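Local coordinates for CDP-4-keto-6-deoxy-D-glucose-3-dehydrase (Yersinia pseudotuberculosis, PDB 3BB8), which catalyses the C-3 dehydration of CDP-4-keto-6-deoxy-D-glucose, a step on the route to 3,6-dideoxyhexoses of the lipopolysaccharide, at the interface of chains A and B. Coordinates in Å, arbitrary orientation; residue numbers count along the deposited sequence, not the author numbering. Chains: chain A/B, CDP-4-keto-6-deoxy-D-glucose-3-dehydrase.

Contact 1: the interface of chains A and B. Residues chain A 53, 56, 58, 294; chain B 39, 41, 46, 49, 224, 298.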
ATOM      1  N   SER A  53       7.649   9.460 -15.837  1.00 48.36           N
ATOM      2  CA  SER A  53       8.806   9.938 -15.092  1.00 50.54           C
ATOM      3  C   SER A  53       9.084  11.390 -15.459  1.00 51.71           C
ATOM      4  O   SER A  53       9.367  12.220 -14.595  1.00 51.98           O
ATOM      5  CB  SER A  53      10.045   9.091 -15.407  1.00 51.41           C
ATOM      6  OG  SER A  53       9.852   7.732 -15.054  1.00 50.98           O
ATOM      7  N   GLY A  56       6.863  14.416 -14.096  1.00 51.19           N
ATOM      8  CA  GLY A  56       7.227  15.002 -12.819  1.00 48.37           C
ATOM      9  C   GLY A  56       6.056  15.176 -11.872  1.00 46.33           C
ATOM     10  O   GLY A  56       6.177  15.871 -10.867  1.00 47.64           O
ATOM     11  N   LEU A  58       4.306  12.439 -10.520  1.00 42.13           N
ATOM     12  CA  LEU A  58       4.511  11.364  -9.545  1.00 40.41           C
ATOM     13  C   LEU A  58       3.261  10.682  -8.973  1.00 40.51           C
ATOM     14  O   LEU A  58       3.123   9.459  -9.087  1.00 39.94           O
ATOM     15  CB  LEU A  58       5.381  11.881  -8.394  1.00 36.91           C
ATOM     16  CG  LEU A  58       6.638  12.654  -8.820  1.00 36.38           C
ATOM     17  CD1 LEU A  58       7.527  12.890  -7.618  1.00 34.82           C
ATOM     18  CD2 LEU A  58       7.399  11.878  -9.877  1.00 37.64           C
ATOM     19  N   MET A 294       3.662   6.391 -12.367  1.00 33.99           N
ATOM     20  CA  MET A 294       4.690   5.562 -12.994  1.00 34.74           C
ATOM     21  C   MET A 294       4.138   4.147 -13.140  1.00 35.61           C
ATOM     22  O   MET A 294       4.163   3.554 -14.225  1.00 36.23           O
ATOM     23  CB  MET A 294       5.956   5.513 -12.145  1.00 34.15           C
ATOM     24  CG  MET A 294       6.734   6.805 -12.104  1.00 37.24           C
ATOM     25  SD  MET A 294       6.082   8.068 -10.974  1.00 42.06           S
ATOM     26  CE  MET A 294       6.768   7.502  -9.418  1.00 37.75           C
TER
ATOM     27  N   LYS B  39       6.722  19.447  -3.823  1.00 42.74           N
ATOM     28  CA  LYS B  39       7.943  18.724  -4.104  1.00 44.97           C
ATOM     29  C   LYS B  39       8.910  19.599  -4.881  1.00 45.28           C
ATOM     30  O   LYS B  39       8.510  20.514  -5.594  1.00 45.92           O
ATOM     31  CB  LYS B  39       7.645  17.457  -4.908  1.00 43.57           C
ATOM     32  CG  LYS B  39       7.051  17.720  -6.274  1.00 45.54           C
ATOM     33  CD  LYS B  39       6.785  16.420  -7.003  1.00 47.47           C
ATOM     34  CE  LYS B  39       5.755  16.611  -8.091  1.00 48.95           C
ATOM     35  NZ  LYS B  39       4.453  17.032  -7.496  1.00 52.83           N
ATOM     36  N   ILE B  41      11.820  18.648  -7.350  1.00 46.07           N
ATOM     37  CA  ILE B  41      12.546  17.615  -8.083  1.00 47.72           C
ATOM     38  C   ILE B  41      13.272  18.170  -9.306  1.00 50.39           C
ATOM     39  O   ILE B  41      12.773  19.067  -9.983  1.00 50.81           O
ATOM     40  CB  ILE B  41      11.602  16.492  -8.562  1.00 45.08           C
ATOM     41  CG1 ILE B  41      10.558  17.064  -9.523  1.00 43.73           C
ATOM     42  CG2 ILE B  41      10.945  15.822  -7.361  1.00 44.11           C
ATOM     43  CD1 ILE B  41       9.697  16.020 -10.207  1.00 44.19           C
ATOM     44  N   LEU B  46      14.286  12.655 -12.289  1.00 49.23           N
ATOM     45  CA  LEU B  46      13.814  12.122 -13.560  1.00 48.14           C
ATOM     46  C   LEU B  46      14.782  11.151 -14.220  1.00 47.89           C
ATOM     47  O   LEU B  46      14.358  10.202 -14.871  1.00 46.58           O
ATOM     48  CB  LEU B  46      13.482  13.257 -14.529  1.00 49.16           C
ATOM     49  CG  LEU B  46      12.115  13.927 -14.337  1.00 50.93           C
ATOM     50  CD1 LEU B  46      12.074  14.653 -13.002  1.00 50.66           C
ATOM     51  CD2 LEU B  46      11.856  14.898 -15.483  1.00 50.98           C
ATOM     52  N   MET B  49      14.600   7.711 -12.419  1.00 48.54           N
ATOM     53  CA  MET B  49      13.312   7.071 -12.658  1.00 49.72           C
ATOM     54  C   MET B  49      13.290   6.445 -14.041  1.00 49.30           C
ATOM     55  O   MET B  49      12.574   5.470 -14.276  1.00 48.40           O
ATOM     56  CB  MET B  49      12.166   8.070 -12.512  1.00 49.58           C
ATOM     57  CG  MET B  49      12.102   8.670 -11.123  1.00 52.48           C
ATOM     58  SD  MET B  49      10.550   9.486 -10.767  1.00 52.34           S
ATOM     59  CE  MET B  49      10.547  10.795 -12.025  1.00 51.45           C
ATOM     60  N   MET B 224       8.439  10.285  -3.463  1.00 31.66           N
ATOM     61  CA  MET B 224       8.496   9.147  -4.380  1.00 32.56           C
ATOM     62  C   MET B 224       7.148   9.172  -5.079  1.00 33.43           C
ATOM     63  O   MET B 224       6.803   8.243  -5.818  1.00 32.44           O
ATOM     64  CB  MET B 224       8.565   7.810  -3.637  1.00 32.32           C
ATOM     65  CG  MET B 224       9.798   7.521  -2.823  1.00 34.65           C
ATOM     66  SD  MET B 224       9.680   5.785  -2.288  1.00 37.40           S
ATOM     67  CE  MET B 224      11.159   5.611  -1.252  1.00 34.83           C
ATOM     68  N   CYS B 298      13.297   7.595  -7.484  1.00 37.58           N
ATOM     69  CA  CYS B 298      12.961   8.973  -7.164  1.00 37.89           C
ATOM     70  C   CYS B 298      13.443   9.273  -5.751  1.00 37.81           C
ATOM     71  O   CYS B 298      14.151  10.252  -5.520  1.00 38.51           O
ATOM     72  CB  CYS B 298      11.455   9.180  -7.274  1.00 40.16           C
ATOM     73  SG  CYS B 298      10.929  10.905  -7.277  1.00 42.16           S
TER
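A:Leu58 enters the surface of chain B with both methyl branches, and the apolar part of the patch gathers largely around it. CD1 of A:Leu58 meets CD of B:Lys39 at 3.7 Å. The same CD1 of A:Leu58 lies 4.0 Å from SG of B:Cys298 on helix 293-302. The other branch, CD2, lies 4.0 Å from CE of B:Met49, whose side chain runs at about a right angle to the leucine. B:Lys39 works here through its aliphatic methylenes, and its chain stays extended until a bend at chi4. Next to it, CD1 of B:Ile41 packs on CA of A:Gly56 at 3.7 Å, against backbone that carries no side chain.

Van der Waals contacts with polar groups form the second set, where helix 43-55 of one chain meets the same helix of the other. The thioether chain of B:Met49 folds back at its end (chi3 -62°), which brings CE to 3.2 Å from the carbonyl O of A:Ser53. CG of B:Leu46 approaches that same oxygen, and CB of B:Met49 lies 3.5 Å from the hydroxyl OG of A:Ser53. At the far margin, CE of A:Met294 touches the carbonyl O of B:Met224 at 3.7 Å.

Repeated by the two-fold axis, this patch joins the paired helices 43-55, the loop after the helix in one chain and the segment before it in the other, and so probably contributes to holding the two subunits together, as expected for a dimer of this aminotransferase-fold family.

Contact 2: the interface of chains A and B. Residues chain A 247, 286-288; chain B 85, 87, 120, 122.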
ATOM      1  N   TRP A 247      -6.994   8.051   2.969  1.00 26.29           N
ATOM      2  CA  TRP A 247      -6.931   8.513   4.357  1.00 24.47           C
ATOM      3  C   TRP A 247      -8.261   8.506   5.086  1.00 25.87           C
ATOM      4  O   TRP A 247      -8.381   9.041   6.195  1.00 23.61           O
ATOM      5  CB  TRP A 247      -6.317   9.921   4.427  1.00 25.41           C
ATOM      6  CG  TRP A 247      -4.937  10.062   3.809  1.00 23.33           C
ATOM      7  CD1 TRP A 247      -3.746   9.627   4.334  1.00 25.36           C
ATOM      8  CD2 TRP A 247      -4.616  10.676   2.546  1.00 22.35           C
ATOM      9  NE1 TRP A 247      -2.708   9.934   3.474  1.00 23.46           N
ATOM     10  CE2 TRP A 247      -3.214  10.575   2.373  1.00 20.98           C
ATOM     11  CE3 TRP A 247      -5.376  11.300   1.548  1.00 22.30           C
ATOM     12  CZ2 TRP A 247      -2.557  11.077   1.236  1.00 24.86           C
ATOM     13  CZ3 TRP A 247      -4.718  11.808   0.408  1.00 22.27           C
ATOM     14  CH2 TRP A 247      -3.321  11.689   0.267  1.00 24.58           C
ATOM     15  N   GLY A 286      -9.607   5.133   7.652  1.00 30.14           N
ATOM     16  CA  GLY A 286      -8.853   4.848   6.450  1.00 29.24           C
ATOM     17  C   GLY A 286      -7.379   4.515   6.519  1.00 28.66           C
ATOM     18  O   GLY A 286      -6.769   4.419   7.588  1.00 27.92           O
ATOM     19  N   TYR A 287      -6.832   4.333   5.321  1.00 28.30           N
ATOM     20  CA  TYR A 287      -5.433   3.999   5.074  1.00 27.57           C
ATOM     21  C   TYR A 287      -4.970   4.979   4.016  1.00 26.56           C
ATOM     22  O   TYR A 287      -5.624   5.976   3.748  1.00 27.95           O
ATOM     23  CB  TYR A 287      -5.308   2.607   4.436  1.00 24.24           C
ATOM     24  CG  TYR A 287      -5.882   1.467   5.229  1.00 22.60           C
ATOM     25  CD1 TYR A 287      -7.219   1.099   5.095  1.00 22.35           C
ATOM     26  CD2 TYR A 287      -5.087   0.763   6.132  1.00 22.23           C
ATOM     27  CE1 TYR A 287      -7.751   0.052   5.851  1.00 24.21           C
ATOM     28  CE2 TYR A 287      -5.601  -0.268   6.884  1.00 25.54           C
ATOM     29  CZ  TYR A 287      -6.932  -0.622   6.744  1.00 24.87           C
ATOM     30  OH  TYR A 287      -7.427  -1.638   7.517  1.00 28.80           O
ATOM     31  N   ASN A 288      -3.815   4.687   3.440  1.00 26.87           N
ATOM     32  CA  ASN A 288      -3.282   5.444   2.317  1.00 24.71           C
ATOM     33  C   ASN A 288      -2.689   4.348   1.456  1.00 25.74           C
ATOM     34  O   ASN A 288      -1.484   4.066   1.495  1.00 26.59           O
ATOM     35  CB  ASN A 288      -2.189   6.424   2.698  1.00 21.73           C
ATOM     36  CG  ASN A 288      -1.655   7.182   1.483  1.00 26.90           C
ATOM     37  OD1 ASN A 288      -0.751   8.009   1.600  1.00 29.84           O
ATOM     38  ND2 ASN A 288      -2.212   6.892   0.308  1.00 21.66           N
TER
ATOM     39  N   SER B  85       3.398   4.128   1.836  1.00 22.59           N
ATOM     40  CA  SER B  85       3.128   5.479   2.305  1.00 20.71           C
ATOM     41  C   SER B  85       3.435   5.578   3.796  1.00 21.95           C
ATOM     42  O   SER B  85       3.696   4.565   4.456  1.00 19.65           O
ATOM     43  CB  SER B  85       1.637   5.798   2.082  1.00 21.53           C
ATOM     44  OG  SER B  85       0.829   4.898   2.836  1.00 20.42           O
ATOM     45  N   SER B  87       1.321   6.378   6.047  1.00 16.91           N
ATOM     46  CA  SER B  87       0.201   5.703   6.684  1.00 15.55           C
ATOM     47  C   SER B  87       0.492   4.202   6.707  1.00 17.83           C
ATOM     48  O   SER B  87       0.301   3.528   7.724  1.00 17.18           O
ATOM     49  CB  SER B  87      -1.086   5.984   5.902  1.00 19.71           C
ATOM     50  OG  SER B  87      -1.327   7.379   5.816  1.00 23.38           O
ATOM     51  N   PHE B 120      -2.600  13.553  12.733  1.00 31.67           N
ATOM     52  CA  PHE B 120      -3.058  13.045  11.451  1.00 28.72           C
ATOM     53  C   PHE B 120      -3.769  11.724  11.731  1.00 27.14           C
ATOM     54  O   PHE B 120      -3.297  10.917  12.529  1.00 28.46           O
ATOM     55  CB  PHE B 120      -1.879  12.843  10.507  1.00 30.41           C
ATOM     56  CG  PHE B 120      -2.290  12.579   9.090  1.00 32.20           C
ATOM     57  CD1 PHE B 120      -2.738  13.621   8.281  1.00 29.98           C
ATOM     58  CD2 PHE B 120      -2.296  11.279   8.583  1.00 30.72           C
ATOM     59  CE1 PHE B 120      -3.194  13.373   6.984  1.00 30.88           C
ATOM     60  CE2 PHE B 120      -2.750  11.023   7.292  1.00 30.69           C
ATOM     61  CZ  PHE B 120      -3.202  12.074   6.491  1.00 28.88           C
ATOM     62  N   THR B 122      -4.081   8.699  10.287  1.00 27.56           N
ATOM     63  CA  THR B 122      -3.359   7.431  10.222  1.00 26.88           C
ATOM     64  C   THR B 122      -2.233   7.263  11.248  1.00 28.81           C
ATOM     65  O   THR B 122      -1.502   6.277  11.220  1.00 26.76           O
ATOM     66  CB  THR B 122      -2.824   7.139   8.798  1.00 25.03           C
ATOM     67  OG1 THR B 122      -1.851   8.110   8.420  1.00 24.19           O
ATOM     68  CG2 THR B 122      -3.973   7.164   7.793  1.00 25.43           C
TER
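Two loops of chain A, one carrying A:Trp247 just after helix 235-245 and the other formed by residues 286-288, meet the N-terminal turns of helices 86-96 and 121-129 of chain B, with B:Ser85 and B:Phe120 in the loops leading into them. The aromatic pair is edge-to-face. B:Phe120 points the CZ and CE2 rim of its ring at one face of the five-membered ring of A:Trp247, with CZ 3.3 Å from CD1 of the indole and the planes turned by 86°. A:Asn288 lies on the opposite face of the indole, its amide ND2 offset toward the rim, so the tryptophan is flanked on both sides.

B:Ser85 donates its hydroxyl OG to the backbone O of A:Asn288 at 2.8 Å; the donor lies in the carbonyl plane on a lone pair, at a C=O...O angle of 139°. The asparagine side chain extends away from its own backbone N (chi1 179°), which sets OD1 3.3 Å from CB of B:Ser85. Its CB packs against CB of B:Ser87 at 3.4 Å. Within chain B, OG of B:Ser87 and OG1 of B:Thr122 share a hydrogen bond of 2.8 Å that ties the two helix starts together. OG1 also sits in plane at the edge of the B:Phe120 ring, while CG2 of B:Thr122 reaches toward the carbonyl O of A:Gly286.

B:Ser85, B:Ser87, B:Phe120 and B:Thr122 line the pyridoxal 5'-phosphate pocket of chain B, so this patch forms part of a cofactor-pocket wall at the subunit boundary and probably steadies its phosphate-binding helix start; A:Trp247, a cofactor-binding residue in this protein, may reach that pocket from the partner chain.

Contact 1 and contact 2 lie about 21 Å apart, measured between the centres of their C-alpha atoms, and share no residue. In chain A they are close in sequence: the loop 286-288 of contact 2 runs soon afterwards into helix 293-323, whose first turn supplies A:Met294 to contact 1. Contact 1 is largely structural packing, whereas contact 2 borders the cofactor. Anchoring the subunits at both places probably keeps the partner's loops in register with the pyridoxal 5'-phosphate pocket. By the two-fold symmetry each chain plays both parts, consistent with a dimer whose two active sites lie beside the interface.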